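Local coordinates for WbbM protein (Klebsiella pneumoniae, PDB 6U4B), which is a bifunctional glycosyltransferase that probably polymerises O-antigen polysaccharide and binds magnesium in its family 8 domain, at residues 153-158 / 211-216; 427-432 / 519-524; 472-477 / 508-513. All blocks are in the same frame, centred on the assembly; numbering follows the deposited sequence.

Contact 1 (153-158 / 211-216); sequences LLPKKW and YYTNMF
The ring of Y211 is clamped between L154 and K157. From one face comes CD1 of L154, 3.5 Å from the Y211 ring centroid and almost directly above it, only 15° off the ring normal. From the opposite face comes CG of K157, 3.6 Å from that same Y211 centroid. Both approaches qualify as CH-pi contacts. K157 lies obliquely across its face, with the extended chain carrying CE to 3.6 Å from CE1 of Y211, while the L154 side chain meets the ring at about a right angle. A chi1 of 69° sets CG of L154 between its own N and carbonyl carbon and swings CD1 over the ring. At the ring edge, the carbonyl O of P155 stands 3.2 Å from CD2 of Y211, near the ring plane. With these three sides occupied, movement of the ring should be limited, and the Y211 hydroxyl is tied further by E279.

Beyond the ring, CG of the P155 ring meets the methyl CG2 of T213 at 3.6 Å. An ST turn orders T213: its OG1 accepts from the backbone N of M215 at 2.9 Å. Y212, centre of an inverse gamma turn, approaches the indole edge of W158 and sends its hydroxyl to N168.

No hydrogen bond joins the two segments. A CA-H...O contact runs from CA of F216 to O of L153, at 3.3 Å. Regular pairing resumes at both ends, where backbone bonds link L153 with V217 and W158 with G210. The arrangement is thus a loop that interrupts an antiparallel pairing: strand 152-159 faces 209-210 and then 216-219, within the mixed sheet of the DUF4422 domain.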
ATOM      1  N   LEU A 153     -23.604 -52.721  18.315  1.00 56.87           N
ATOM      2  CA  LEU A 153     -23.940 -52.255  19.653  1.00 56.92           C
ATOM      3  C   LEU A 153     -24.524 -50.854  19.543  1.00 57.93           C
ATOM      4  O   LEU A 153     -24.088 -50.059  18.705  1.00 58.00           O
ATOM      5  CB  LEU A 153     -22.714 -52.249  20.578  1.00 55.31           C
ATOM      6  CG  LEU A 153     -21.925 -53.554  20.733  1.00 63.33           C
ATOM      7  CD1 LEU A 153     -20.868 -53.707  19.643  1.00 65.37           C
ATOM      8  CD2 LEU A 153     -21.293 -53.626  22.109  1.00 68.06           C
ATOM      9  N   LEU A 154     -25.512 -50.555  20.390  1.00 57.03           N
ATOM     10  CA  LEU A 154     -26.216 -49.278  20.308  1.00 56.72           C
ATOM     11  C   LEU A 154     -27.105 -49.099  21.538  1.00 49.32           C
ATOM     12  O   LEU A 154     -27.241 -50.034  22.335  1.00 49.85           O
ATOM     13  CB  LEU A 154     -27.019 -49.191  19.000  1.00 60.99           C
ATOM     14  CG  LEU A 154     -28.252 -50.040  18.688  1.00 64.04           C
ATOM     15  CD1 LEU A 154     -28.823 -49.606  17.344  1.00 59.75           C
ATOM     16  CD2 LEU A 154     -27.920 -51.511  18.653  1.00 66.25           C
ATOM     17  N   PRO A 155     -27.694 -47.912  21.758  1.00 48.53           N
ATOM     18  CA  PRO A 155     -28.532 -47.724  22.950  1.00 50.25           C
ATOM     19  C   PRO A 155     -29.844 -48.485  22.899  1.00 53.87           C
ATOM     20  O   PRO A 155     -30.162 -49.130  21.892  1.00 52.83           O
ATOM     21  CB  PRO A 155     -28.776 -46.209  22.967  1.00 51.66           C
ATOM     22  CG  PRO A 155     -28.579 -45.775  21.572  1.00 54.01           C
ATOM     23  CD  PRO A 155     -27.468 -46.634  21.062  1.00 53.91           C
ATOM     24  N   LYS A 156     -30.611 -48.398  23.983  1.00 57.56           N
ATOM     25  CA  LYS A 156     -31.922 -49.022  24.028  1.00 61.89           C
ATOM     26  C   LYS A 156     -32.887 -48.303  23.093  1.00 61.95           C
ATOM     27  O   LYS A 156     -32.763 -47.101  22.839  1.00 56.17           O
ATOM     28  CB  LYS A 156     -32.479 -49.005  25.451  1.00 65.09           C
ATOM     29  CG  LYS A 156     -31.615 -49.717  26.479  1.00 70.80           C
ATOM     30  CD  LYS A 156     -32.414 -50.060  27.730  1.00 72.91           C
ATOM     31  CE  LYS A 156     -31.900 -49.314  28.947  1.00 71.53           C
ATOM     32  NZ  LYS A 156     -31.843 -50.198  30.145  1.00 69.96           N
ATOM     33  N   LYS A 157     -33.849 -49.056  22.565  1.00 62.86           N
ATOM     34  CA  LYS A 157     -34.919 -48.444  21.789  1.00 64.75           C
ATOM     35  C   LYS A 157     -35.708 -47.472  22.659  1.00 66.84           C
ATOM     36  O   LYS A 157     -35.782 -47.616  23.883  1.00 69.13           O
ATOM     37  CB  LYS A 157     -35.861 -49.510  21.225  1.00 66.18           C
ATOM     38  CG  LYS A 157     -35.342 -50.250  20.003  1.00 62.03           C
ATOM     39  CD  LYS A 157     -36.394 -51.217  19.478  1.00 61.88           C
ATOM     40  CE  LYS A 157     -35.904 -51.978  18.257  1.00 62.32           C
ATOM     41  NZ  LYS A 157     -36.902 -52.992  17.808  1.00 64.66           N
ATOM     42  N   TRP A 158     -36.298 -46.476  22.012  1.00 64.35           N
ATOM     43  CA  TRP A 158     -37.159 -45.506  22.669  1.00 68.56           C
ATOM     44  C   TRP A 158     -38.563 -45.622  22.091  1.00 65.30           C
ATOM     45  O   TRP A 158     -38.734 -45.766  20.877  1.00 66.00           O
ATOM     46  CB  TRP A 158     -36.613 -44.083  22.494  1.00 77.80           C
ATOM     47  CG  TRP A 158     -37.382 -43.041  23.248  1.00 89.30           C
ATOM     48  CD1 TRP A 158     -37.394 -42.846  24.599  1.00 94.10           C
ATOM     49  CD2 TRP A 158     -38.238 -42.037  22.690  1.00 91.44           C
ATOM     50  NE1 TRP A 158     -38.211 -41.789  24.918  1.00 96.43           N
ATOM     51  CE2 TRP A 158     -38.742 -41.275  23.764  1.00 95.59           C
ATOM     52  CE3 TRP A 158     -38.631 -41.711  21.389  1.00 86.83           C
ATOM     53  CZ2 TRP A 158     -39.618 -40.208  23.575  1.00 94.76           C
ATOM     54  CZ3 TRP A 158     -39.501 -40.651  21.203  1.00 86.27           C
ATOM     55  CH2 TRP A 158     -39.984 -39.912  22.291  1.00 88.80           C
ATOM     56  N   TYR A 211     -34.505 -47.120  17.397  1.00 53.59           N
ATOM     57  CA  TYR A 211     -33.267 -46.515  17.881  1.00 52.97           C
ATOM     58  C   TYR A 211     -33.190 -45.088  17.354  1.00 55.73           C
ATOM     59  O   TYR A 211     -32.780 -44.853  16.215  1.00 60.80           O
ATOM     60  CB  TYR A 211     -32.061 -47.337  17.446  1.00 53.90           C
ATOM     61  CG  TYR A 211     -32.129 -48.791  17.854  1.00 57.08           C
ATOM     62  CD1 TYR A 211     -32.487 -49.772  16.940  1.00 57.68           C
ATOM     63  CD2 TYR A 211     -31.833 -49.183  19.154  1.00 55.13           C
ATOM     64  CE1 TYR A 211     -32.548 -51.103  17.307  1.00 56.22           C
ATOM     65  CE2 TYR A 211     -31.889 -50.511  19.531  1.00 55.60           C
ATOM     66  CZ  TYR A 211     -32.249 -51.466  18.605  1.00 58.13           C
ATOM     67  OH  TYR A 211     -32.308 -52.792  18.976  1.00 63.23           O
ATOM     68  N   TYR A 212     -33.592 -44.127  18.188  1.00 53.90           N
ATOM     69  CA  TYR A 212     -33.540 -42.711  17.824  1.00 55.81           C
ATOM     70  C   TYR A 212     -32.194 -42.158  18.281  1.00 60.82           C
ATOM     71  O   TYR A 212     -32.060 -41.515  19.326  1.00 62.44           O
ATOM     72  CB  TYR A 212     -34.721 -41.960  18.425  1.00 58.28           C
ATOM     73  CG  TYR A 212     -35.998 -42.222  17.665  1.00 63.09           C
ATOM     74  CD1 TYR A 212     -36.766 -43.351  17.923  1.00 62.11           C
ATOM     75  CD2 TYR A 212     -36.419 -41.357  16.664  1.00 61.59           C
ATOM     76  CE1 TYR A 212     -37.927 -43.601  17.216  1.00 60.41           C
ATOM     77  CE2 TYR A 212     -37.577 -41.596  15.954  1.00 62.77           C
ATOM     78  CZ  TYR A 212     -38.328 -42.720  16.232  1.00 59.95           C
ATOM     79  OH  TYR A 212     -39.482 -42.959  15.525  1.00 61.16           O
ATOM     80  N   THR A 213     -31.179 -42.422  17.464  1.00 56.64           N
ATOM     81  CA  THR A 213     -29.802 -42.154  17.841  1.00 57.81           C
ATOM     82  C   THR A 213     -28.935 -42.191  16.592  1.00 58.45           C
ATOM     83  O   THR A 213     -29.329 -42.726  15.551  1.00 57.99           O
ATOM     84  CB  THR A 213     -29.297 -43.180  18.861  1.00 56.30           C
ATOM     85  OG1 THR A 213     -28.001 -42.796  19.335  1.00 61.58           O
ATOM     86  CG2 THR A 213     -29.207 -44.559  18.216  1.00 50.22           C
ATOM     87  N   ASN A 214     -27.749 -41.595  16.713  1.00 51.02           N
ATOM     88  CA  ASN A 214     -26.651 -41.801  15.778  1.00 55.51           C
ATOM     89  C   ASN A 214     -25.432 -42.359  16.504  1.00 57.23           C
ATOM     90  O   ASN A 214     -24.307 -42.264  16.005  1.00 55.73           O
ATOM     91  CB  ASN A 214     -26.306 -40.499  15.053  1.00 59.83           C
ATOM     92  CG  ASN A 214     -26.263 -39.310  15.991  1.00 69.05           C
ATOM     93  OD1 ASN A 214     -26.938 -39.292  17.020  1.00 75.63           O
ATOM     94  ND2 ASN A 214     -25.472 -38.308  15.641  1.00 70.97           N
ATOM     95  N   MET A 215     -25.649 -42.932  17.682  1.00 55.99           N
ATOM     96  CA  MET A 215     -24.588 -43.447  18.533  1.00 54.41           C
ATOM     97  C   MET A 215     -24.601 -44.969  18.446  1.00 55.93           C
ATOM     98  O   MET A 215     -25.586 -45.607  18.830  1.00 60.78           O
ATOM     99  CB  MET A 215     -24.793 -42.972  19.971  1.00 57.66           C
ATOM    100  CG  MET A 215     -23.616 -43.179  20.900  1.00 56.65           C
ATOM    101  SD  MET A 215     -23.751 -42.132  22.363  1.00 55.78           S
ATOM    102  CE  MET A 215     -25.321 -42.675  23.033  1.00 63.20           C
ATOM    103  N   PHE A 216     -23.520 -45.546  17.928  1.00 51.18           N
ATOM    104  CA  PHE A 216     -23.467 -46.989  17.739  1.00 49.00           C
ATOM    105  C   PHE A 216     -22.016 -47.434  17.637  1.00 50.05           C
ATOM    106  O   PHE A 216     -21.108 -46.623  17.449  1.00 50.15           O
ATOM    107  CB  PHE A 216     -24.244 -47.425  16.486  1.00 46.96           C
ATOM    108  CG  PHE A 216     -23.767 -46.772  15.210  1.00 46.27           C
ATOM    109  CD1 PHE A 216     -24.447 -45.693  14.671  1.00 42.81           C
ATOM    110  CD2 PHE A 216     -22.643 -47.244  14.547  1.00 48.02           C
ATOM    111  CE1 PHE A 216     -24.014 -45.095  13.496  1.00 44.06           C
ATOM    112  CE2 PHE A 216     -22.204 -46.651  13.377  1.00 47.54           C
ATOM    113  CZ  PHE A 216     -22.891 -45.576  12.849  1.00 45.12           C
TER

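Contact 2 (427-432 / 519-524)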
ATOM      1  N   LEU A 427      11.397 -19.666  35.363  1.00 50.36           N
ATOM      2  CA  LEU A 427      10.057 -19.959  34.876  1.00 49.12           C
ATOM      3  C   LEU A 427       9.646 -19.035  33.741  1.00 43.36           C
ATOM      4  O   LEU A 427       8.905 -19.459  32.847  1.00 40.84           O
ATOM      5  CB  LEU A 427       9.056 -19.876  36.027  1.00 38.47           C
ATOM      6  CG  LEU A 427       9.324 -20.873  37.154  1.00 47.84           C
ATOM      7  CD1 LEU A 427       8.262 -20.761  38.239  1.00 45.26           C
ATOM      8  CD2 LEU A 427       9.398 -22.293  36.608  1.00 51.15           C
ATOM      9  N   VAL A 428      10.111 -17.784  33.749  1.00 41.63           N
ATOM     10  CA  VAL A 428       9.751 -16.812  32.725  1.00 40.58           C
ATOM     11  C   VAL A 428      10.928 -15.893  32.436  1.00 46.76           C
ATOM     12  O   VAL A 428      11.888 -15.799  33.207  1.00 49.62           O
ATOM     13  CB  VAL A 428       8.528 -15.949  33.122  1.00 40.64           C
ATOM     14  CG1 VAL A 428       7.256 -16.780  33.165  1.00 39.96           C
ATOM     15  CG2 VAL A 428       8.780 -15.259  34.460  1.00 38.76           C
ATOM     16  N   ALA A 429      10.834 -15.214  31.295  1.00 46.66           N
ATOM     17  CA  ALA A 429      11.665 -14.065  30.974  1.00 49.27           C
ATOM     18  C   ALA A 429      10.740 -12.888  30.711  1.00 49.05           C
ATOM     19  O   ALA A 429       9.738 -13.035  30.004  1.00 49.30           O
ATOM     20  CB  ALA A 429      12.562 -14.334  29.764  1.00 45.03           C
ATOM     21  N   ALA A 430      11.063 -11.734  31.290  1.00 42.09           N
ATOM     22  CA  ALA A 430      10.181 -10.578  31.204  1.00 41.96           C
ATOM     23  C   ALA A 430      10.994  -9.314  31.442  1.00 46.15           C
ATOM     24  O   ALA A 430      12.161  -9.365  31.838  1.00 51.22           O
ATOM     25  CB  ALA A 430       9.022 -10.683  32.203  1.00 35.01           C
ATOM     26  N   VAL A 431      10.353  -8.173  31.204  1.00 42.35           N
ATOM     27  CA  VAL A 431      10.982  -6.867  31.352  1.00 41.25           C
ATOM     28  C   VAL A 431      10.623  -6.300  32.716  1.00 43.45           C
ATOM     29  O   VAL A 431       9.456  -6.341  33.128  1.00 45.20           O
ATOM     30  CB  VAL A 431      10.554  -5.911  30.227  1.00 41.65           C
ATOM     31  CG1 VAL A 431      11.254  -4.569  30.382  1.00 41.22           C
ATOM     32  CG2 VAL A 431      10.857  -6.528  28.870  1.00 40.15           C
ATOM     33  N   LYS A 432      11.629  -5.778  33.418  1.00 42.12           N
ATOM     34  CA  LYS A 432      11.405  -5.126  34.699  1.00 41.77           C
ATOM     35  C   LYS A 432      10.426  -3.968  34.546  1.00 43.15           C
ATOM     36  O   LYS A 432      10.535  -3.157  33.624  1.00 46.42           O
ATOM     37  CB  LYS A 432      12.736  -4.631  35.265  1.00 43.75           C
ATOM     38  CG  LYS A 432      12.666  -4.037  36.660  1.00 52.33           C
ATOM     39  CD  LYS A 432      13.914  -3.208  36.936  1.00 57.70           C
ATOM     40  CE  LYS A 432      13.952  -2.696  38.362  1.00 57.59           C
ATOM     41  NZ  LYS A 432      12.658  -2.088  38.780  1.00 59.70           N
ATOM     42  N   THR A 519      14.112 -14.382  34.369  1.00 49.52           N
ATOM     43  CA  THR A 519      15.167 -13.777  33.566  1.00 50.51           C
ATOM     44  C   THR A 519      14.689 -12.404  33.109  1.00 46.16           C
ATOM     45  O   THR A 519      13.567 -12.268  32.616  1.00 44.39           O
ATOM     46  CB  THR A 519      15.509 -14.648  32.357  1.00 46.73           C
ATOM     47  OG1 THR A 519      16.155 -15.848  32.798  1.00 53.16           O
ATOM     48  CG2 THR A 519      16.429 -13.904  31.400  1.00 43.27           C
ATOM     49  N   PHE A 520      15.524 -11.388  33.291  1.00 48.56           N
ATOM     50  CA  PHE A 520      15.121 -10.016  33.008  1.00 44.78           C
ATOM     51  C   PHE A 520      15.541  -9.633  31.595  1.00 38.74           C
ATOM     52  O   PHE A 520      16.728  -9.678  31.258  1.00 40.93           O
ATOM     53  CB  PHE A 520      15.696  -9.059  34.050  1.00 44.86           C
ATOM     54  CG  PHE A 520      15.121  -9.267  35.419  1.00 48.17           C
ATOM     55  CD1 PHE A 520      13.820  -8.883  35.700  1.00 44.40           C
ATOM     56  CD2 PHE A 520      15.869  -9.869  36.419  1.00 54.53           C
ATOM     57  CE1 PHE A 520      13.277  -9.081  36.955  1.00 45.68           C
ATOM     58  CE2 PHE A 520      15.332 -10.069  37.680  1.00 55.10           C
ATOM     59  CZ  PHE A 520      14.034  -9.674  37.948  1.00 51.15           C
ATOM     60  N   LEU A 521      14.558  -9.279  30.771  1.00 40.72           N
ATOM     61  CA  LEU A 521      14.787  -8.845  29.405  1.00 40.15           C
ATOM     62  C   LEU A 521      15.101  -7.351  29.370  1.00 40.13           C
ATOM     63  O   LEU A 521      14.612  -6.585  30.206  1.00 43.19           O
ATOM     64  CB  LEU A 521      13.560  -9.133  28.544  1.00 38.09           C
ATOM     65  CG  LEU A 521      13.194 -10.607  28.390  1.00 38.33           C
ATOM     66  CD1 LEU A 521      11.904 -10.771  27.594  1.00 35.63           C
ATOM     67  CD2 LEU A 521      14.337 -11.366  27.732  1.00 40.02           C
ATOM     68  N   PRO A 522      15.925  -6.914  28.420  1.00 43.80           N
ATOM     69  CA  PRO A 522      16.243  -5.485  28.330  1.00 45.97           C
ATOM     70  C   PRO A 522      15.001  -4.654  28.041  1.00 44.96           C
ATOM     71  O   PRO A 522      14.029  -5.126  27.445  1.00 41.98           O
ATOM     72  CB  PRO A 522      17.254  -5.411  27.179  1.00 44.95           C
ATOM     73  CG  PRO A 522      17.083  -6.688  26.420  1.00 48.62           C
ATOM     74  CD  PRO A 522      16.662  -7.713  27.428  1.00 48.75           C
ATOM     75  N   LEU A 523      15.046  -3.395  28.481  1.00 43.02           N
ATOM     76  CA  LEU A 523      13.880  -2.520  28.416  1.00 44.76           C
ATOM     77  C   LEU A 523      13.431  -2.253  26.983  1.00 49.60           C
ATOM     78  O   LEU A 523      12.286  -1.835  26.775  1.00 48.18           O
ATOM     79  CB  LEU A 523      14.192  -1.206  29.136  1.00 42.38           C
ATOM     80  CG  LEU A 523      13.075  -0.188  29.365  1.00 45.44           C
ATOM     81  CD1 LEU A 523      11.855  -0.835  30.002  1.00 50.86           C
ATOM     82  CD2 LEU A 523      13.599   0.936  30.239  1.00 48.67           C
ATOM     83  N   GLU A 524      14.298  -2.490  25.994  1.00 46.46           N
ATOM     84  CA  GLU A 524      13.922  -2.282  24.599  1.00 47.29           C
ATOM     85  C   GLU A 524      12.768  -3.178  24.167  1.00 45.18           C
ATOM     86  O   GLU A 524      12.122  -2.892  23.153  1.00 49.59           O
ATOM     87  CB  GLU A 524      15.125  -2.526  23.680  1.00 38.49           C
ATOM     88  CG  GLU A 524      16.234  -1.484  23.773  1.00 75.23           C
ATOM     89  CD  GLU A 524      17.052  -1.592  25.049  1.00 71.42           C
ATOM     90  OE1 GLU A 524      17.408  -0.539  25.619  1.00 70.73           O
ATOM     91  OE2 GLU A 524      17.337  -2.730  25.478  1.00 67.00           O
TER
HETATM   92  O   HOH W   1      14.405  -5.659  32.606  1.00 43.27           O
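V428, A430, T519 and L521 carry a short parallel ladder of three backbone hydrogen bonds. T519 N donates to V428 O at 2.9 Å. A430 N returns a bond to T519 O, also at 2.9 Å. L521 N then donates to A430 O at 2.6 Å. Two of these acceptors take a CA-H as well: A429 CA lies 3.1 Å from T519 O, and F520 CA approaches A430 O.

The short strand axes are 47° apart, and direct pairing gives out beyond L521. There a water fills the gap, accepting from K432 N at 2.9 Å and donating to L521 O at 2.6 Å. The strands belong to the mixed sheet expected of a GT-A-like, family 8 glycosyltransferase domain; the V431 side chain lies about 12 Å from the bound magnesium. On its other edge strand 428-432 is bonded antiparallel, A429 to V478 and V431 to Q473.

Side chains add an apolar patch next to the ladder. V431 splits its branches, CG2 meeting CB of L521 and CG1 meeting CD1 of L523 at 3.8 Å, each pair crossing at about a right angle. Polar ends turn elsewhere: T519 OG1 bonds to N426, and K432 NZ forms a salt bridge with E437.

Contact 3 (472-477 / 508-513)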
ATOM      1  N   PHE A 472       8.261  -7.520  37.569  1.00 42.80           N
ATOM      2  CA  PHE A 472       8.336  -7.512  36.116  1.00 42.06           C
ATOM      3  C   PHE A 472       6.978  -7.188  35.503  1.00 40.88           C
ATOM      4  O   PHE A 472       5.928  -7.470  36.088  1.00 37.94           O
ATOM      5  CB  PHE A 472       8.837  -8.859  35.574  1.00 43.50           C
ATOM      6  CG  PHE A 472       7.886 -10.007  35.802  1.00 41.92           C
ATOM      7  CD1 PHE A 472       6.855 -10.265  34.909  1.00 42.10           C
ATOM      8  CD2 PHE A 472       8.037 -10.841  36.898  1.00 43.92           C
ATOM      9  CE1 PHE A 472       5.984 -11.318  35.115  1.00 44.07           C
ATOM     10  CE2 PHE A 472       7.171 -11.898  37.106  1.00 42.55           C
ATOM     11  CZ  PHE A 472       6.144 -12.136  36.216  1.00 41.90           C
ATOM     12  N   GLN A 473       7.016  -6.611  34.305  1.00 34.61           N
ATOM     13  CA  GLN A 473       5.812  -6.244  33.576  1.00 37.67           C
ATOM     14  C   GLN A 473       5.330  -7.423  32.736  1.00 39.65           C
ATOM     15  O   GLN A 473       6.134  -8.139  32.131  1.00 43.88           O
ATOM     16  CB  GLN A 473       6.082  -5.027  32.691  1.00 37.33           C
ATOM     17  CG  GLN A 473       4.935  -4.037  32.629  1.00 40.17           C
ATOM     18  CD  GLN A 473       3.867  -4.440  31.637  1.00 40.55           C
ATOM     19  OE1 GLN A 473       4.172  -4.875  30.525  1.00 37.57           O
ATOM     20  NE2 GLN A 473       2.608  -4.300  32.032  1.00 41.75           N
ATOM     21  N   ALA A 474       4.013  -7.619  32.701  1.00 37.49           N
ATOM     22  CA  ALA A 474       3.412  -8.792  32.076  1.00 39.72           C
ATOM     23  C   ALA A 474       3.026  -8.573  30.617  1.00 41.97           C
ATOM     24  O   ALA A 474       2.380  -9.446  30.026  1.00 40.30           O
ATOM     25  CB  ALA A 474       2.178  -9.238  32.868  1.00 38.72           C
ATOM     26  N   GLY A 475       3.404  -7.438  30.025  1.00 42.50           N
ATOM     27  CA  GLY A 475       3.038  -7.157  28.647  1.00 40.60           C
ATOM     28  C   GLY A 475       3.775  -7.996  27.624  1.00 38.00           C
ATOM     29  O   GLY A 475       3.337  -8.078  26.474  1.00 39.36           O
ATOM     30  N   ILE A 476       4.893  -8.605  28.013  1.00 35.90           N
ATOM     31  CA  ILE A 476       5.598  -9.547  27.151  1.00 39.35           C
ATOM     32  C   ILE A 476       6.336 -10.538  28.044  1.00 38.92           C
ATOM     33  O   ILE A 476       7.111 -10.148  28.924  1.00 39.46           O
ATOM     34  CB  ILE A 476       6.532  -8.819  26.159  1.00 39.97           C
ATOM     35  CG1 ILE A 476       7.060  -9.780  25.091  1.00 37.37           C
ATOM     36  CG2 ILE A 476       7.679  -8.094  26.863  1.00 28.89           C
ATOM     37  CD1 ILE A 476       7.701  -9.063  23.904  1.00 36.60           C
ATOM     38  N   ILE A 477       6.055 -11.827  27.865  1.00 37.00           N
ATOM     39  CA  ILE A 477       6.573 -12.868  28.745  1.00 37.01           C
ATOM     40  C   ILE A 477       6.983 -14.068  27.905  1.00 38.20           C
ATOM     41  O   ILE A 477       6.188 -14.569  27.104  1.00 40.18           O
ATOM     42  CB  ILE A 477       5.536 -13.307  29.800  1.00 38.45           C
ATOM     43  CG1 ILE A 477       4.987 -12.112  30.580  1.00 42.74           C
ATOM     44  CG2 ILE A 477       6.153 -14.315  30.752  1.00 37.17           C
ATOM     45  CD1 ILE A 477       3.836 -12.464  31.499  1.00 41.52           C
ATOM     46  N   ASP A 508       0.144  -9.488  39.288  1.00 39.22           N
ATOM     47  CA  ASP A 508       0.563  -9.699  40.671  1.00 42.63           C
ATOM     48  C   ASP A 508       0.698 -11.181  40.988  1.00 40.06           C
ATOM     49  O   ASP A 508       1.635 -11.590  41.684  1.00 41.31           O
ATOM     50  CB  ASP A 508      -0.430  -9.042  41.629  1.00 44.47           C
ATOM     51  CG  ASP A 508      -0.242  -7.542  41.734  1.00 48.89           C
ATOM     52  OD1 ASP A 508       0.773  -7.030  41.218  1.00 51.12           O
ATOM     53  OD2 ASP A 508      -1.114  -6.880  42.339  1.00 48.44           O
ATOM     54  N   ILE A 509      -0.234 -12.000  40.493  1.00 44.85           N
ATOM     55  CA  ILE A 509      -0.185 -13.436  40.749  1.00 45.42           C
ATOM     56  C   ILE A 509       1.096 -14.032  40.181  1.00 42.54           C
ATOM     57  O   ILE A 509       1.775 -14.829  40.841  1.00 39.43           O
ATOM     58  CB  ILE A 509      -1.433 -14.122  40.165  1.00 45.34           C
ATOM     59  CG1 ILE A 509      -2.685 -13.694  40.932  1.00 46.50           C
ATOM     60  CG2 ILE A 509      -1.277 -15.637  40.187  1.00 42.39           C
ATOM     61  CD1 ILE A 509      -3.975 -14.205  40.337  1.00 43.52           C
ATOM     62  N   MET A 510       1.454 -13.644  38.955  1.00 36.12           N
ATOM     63  CA  MET A 510       2.650 -14.192  38.326  1.00 36.48           C
ATOM     64  C   MET A 510       3.924 -13.655  38.966  1.00 39.05           C
ATOM     65  O   MET A 510       4.917 -14.384  39.060  1.00 40.78           O
ATOM     66  CB  MET A 510       2.634 -13.900  36.822  1.00 34.05           C
ATOM     67  CG  MET A 510       1.557 -14.670  36.065  1.00 36.40           C
ATOM     68  SD  MET A 510       1.613 -14.417  34.278  1.00 39.17           S
ATOM     69  CE  MET A 510       1.062 -12.714  34.158  1.00 39.29           C
ATOM     70  N   ASN A 511       3.923 -12.394  39.407  1.00 39.20           N
ATOM     71  CA  ASN A 511       5.089 -11.874  40.116  1.00 39.87           C
ATOM     72  C   ASN A 511       5.323 -12.634  41.417  1.00 41.54           C
ATOM     73  O   ASN A 511       6.471 -12.892  41.799  1.00 45.58           O
ATOM     74  CB  ASN A 511       4.914 -10.382  40.389  1.00 39.01           C
ATOM     75  CG  ASN A 511       5.606  -9.516  39.353  1.00 41.63           C
ATOM     76  OD1 ASN A 511       6.808  -9.272  39.441  1.00 42.61           O
ATOM     77  ND2 ASN A 511       4.849  -9.046  38.366  1.00 38.08           N
ATOM     78  N   LYS A 512       4.245 -13.014  42.104  1.00 41.30           N
ATOM     79  CA  LYS A 512       4.385 -13.769  43.344  1.00 45.71           C
ATOM     80  C   LYS A 512       4.861 -15.190  43.073  1.00 48.35           C
ATOM     81  O   LYS A 512       5.794 -15.678  43.722  1.00 50.36           O
ATOM     82  CB  LYS A 512       3.056 -13.771  44.103  1.00 48.42           C
ATOM     83  CG  LYS A 512       2.970 -14.796  45.233  1.00 48.71           C
ATOM     84  CD  LYS A 512       1.743 -14.557  46.105  1.00 48.05           C
ATOM     85  CE  LYS A 512       1.421 -15.769  46.972  1.00 56.27           C
ATOM     86  NZ  LYS A 512       2.551 -16.174  47.852  1.00 57.52           N
ATOM     87  N   VAL A 513       4.239 -15.870  42.106  1.00 49.34           N
ATOM     88  CA  VAL A 513       4.568 -17.272  41.872  1.00 46.51           C
ATOM     89  C   VAL A 513       5.923 -17.413  41.185  1.00 45.08           C
ATOM     90  O   VAL A 513       6.661 -18.369  41.451  1.00 50.45           O
ATOM     91  CB  VAL A 513       3.441 -17.952  41.070  1.00 46.02           C
ATOM     92  CG1 VAL A 513       3.834 -19.366  40.672  1.00 46.81           C
ATOM     93  CG2 VAL A 513       2.160 -17.977  41.887  1.00 46.51           C
TER
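F472 and N511 are joined twice over, by a ring-on-amide stack and by a pair of hydrogen bonds. Chi1 of F472, at 67°, holds CG between the residue's own N and carbonyl carbon and lays the ring beneath the N511 amide. Its CB packs against the carbonyl O of V431. On the ring, CG lies near OD1 of N511 and CE1 near its ND2. CD1 touches CB of A430, whereas CD2 lies 3.2 Å from OD1 of N511 and CE2 lies 3.6 Å from its CG. ND2 of N511 sits over the ring centre; the ring and amide planes are 26° apart. At the far end, CZ of F472 meets CB of M510 at 4.0 Å, with the M510 carbonyl O at the ring edge.

The amide also grips the F472 backbone. F472 N donates to a lone pair of N511 OD1 at 2.9 Å, and N511 ND2 donates to a lone pair of F472 O at 3.0 Å, so one side chain satisfies both backbone groups. ND2 has a second acceptor in Q507 O, on the same helix.

The N511 clasp ties helix 505-513 to strand 472-473, just before the chain turns the corner at 474-476 toward strand 477-479 in the family 8 domain. The metal site is close: the A474 side chain lies about 6 Å from that of D406, which binds magnesium with D408 and H560, and the backbones of G475 and D406 are hydrogen-bonded.

M510 packs against A474, in the corner, and I477, just after it. A bend at chi3 of -70° brings its CE to 3.9 Å from both CB of A474 and CD1 of I477. Q473 OE1, which also takes a bond from N526, accepts from G475 N.

Contact 1 stands apart in the DUF4422 domain, its centre more than 50 Å from the other two, which lie on the opposite side of the chain's centre. Contacts 2 and 3 share one sheet of the family 8 domain: their centres are 10 Å apart, and V428 CG1 packs on I477 CG2 between neighbouring strands. Contact 3 is also nested within the chain loop that contact 2 closes. Contact 2 is partly buried, with F520 and P522 exposed, and relies mainly on backbone bonds. In contact 3 all the touching residues are buried, and an amide side chain works together with M510 packing between helix and strand. Contact 1, largely buried, depends on CH-pi and apolar packing.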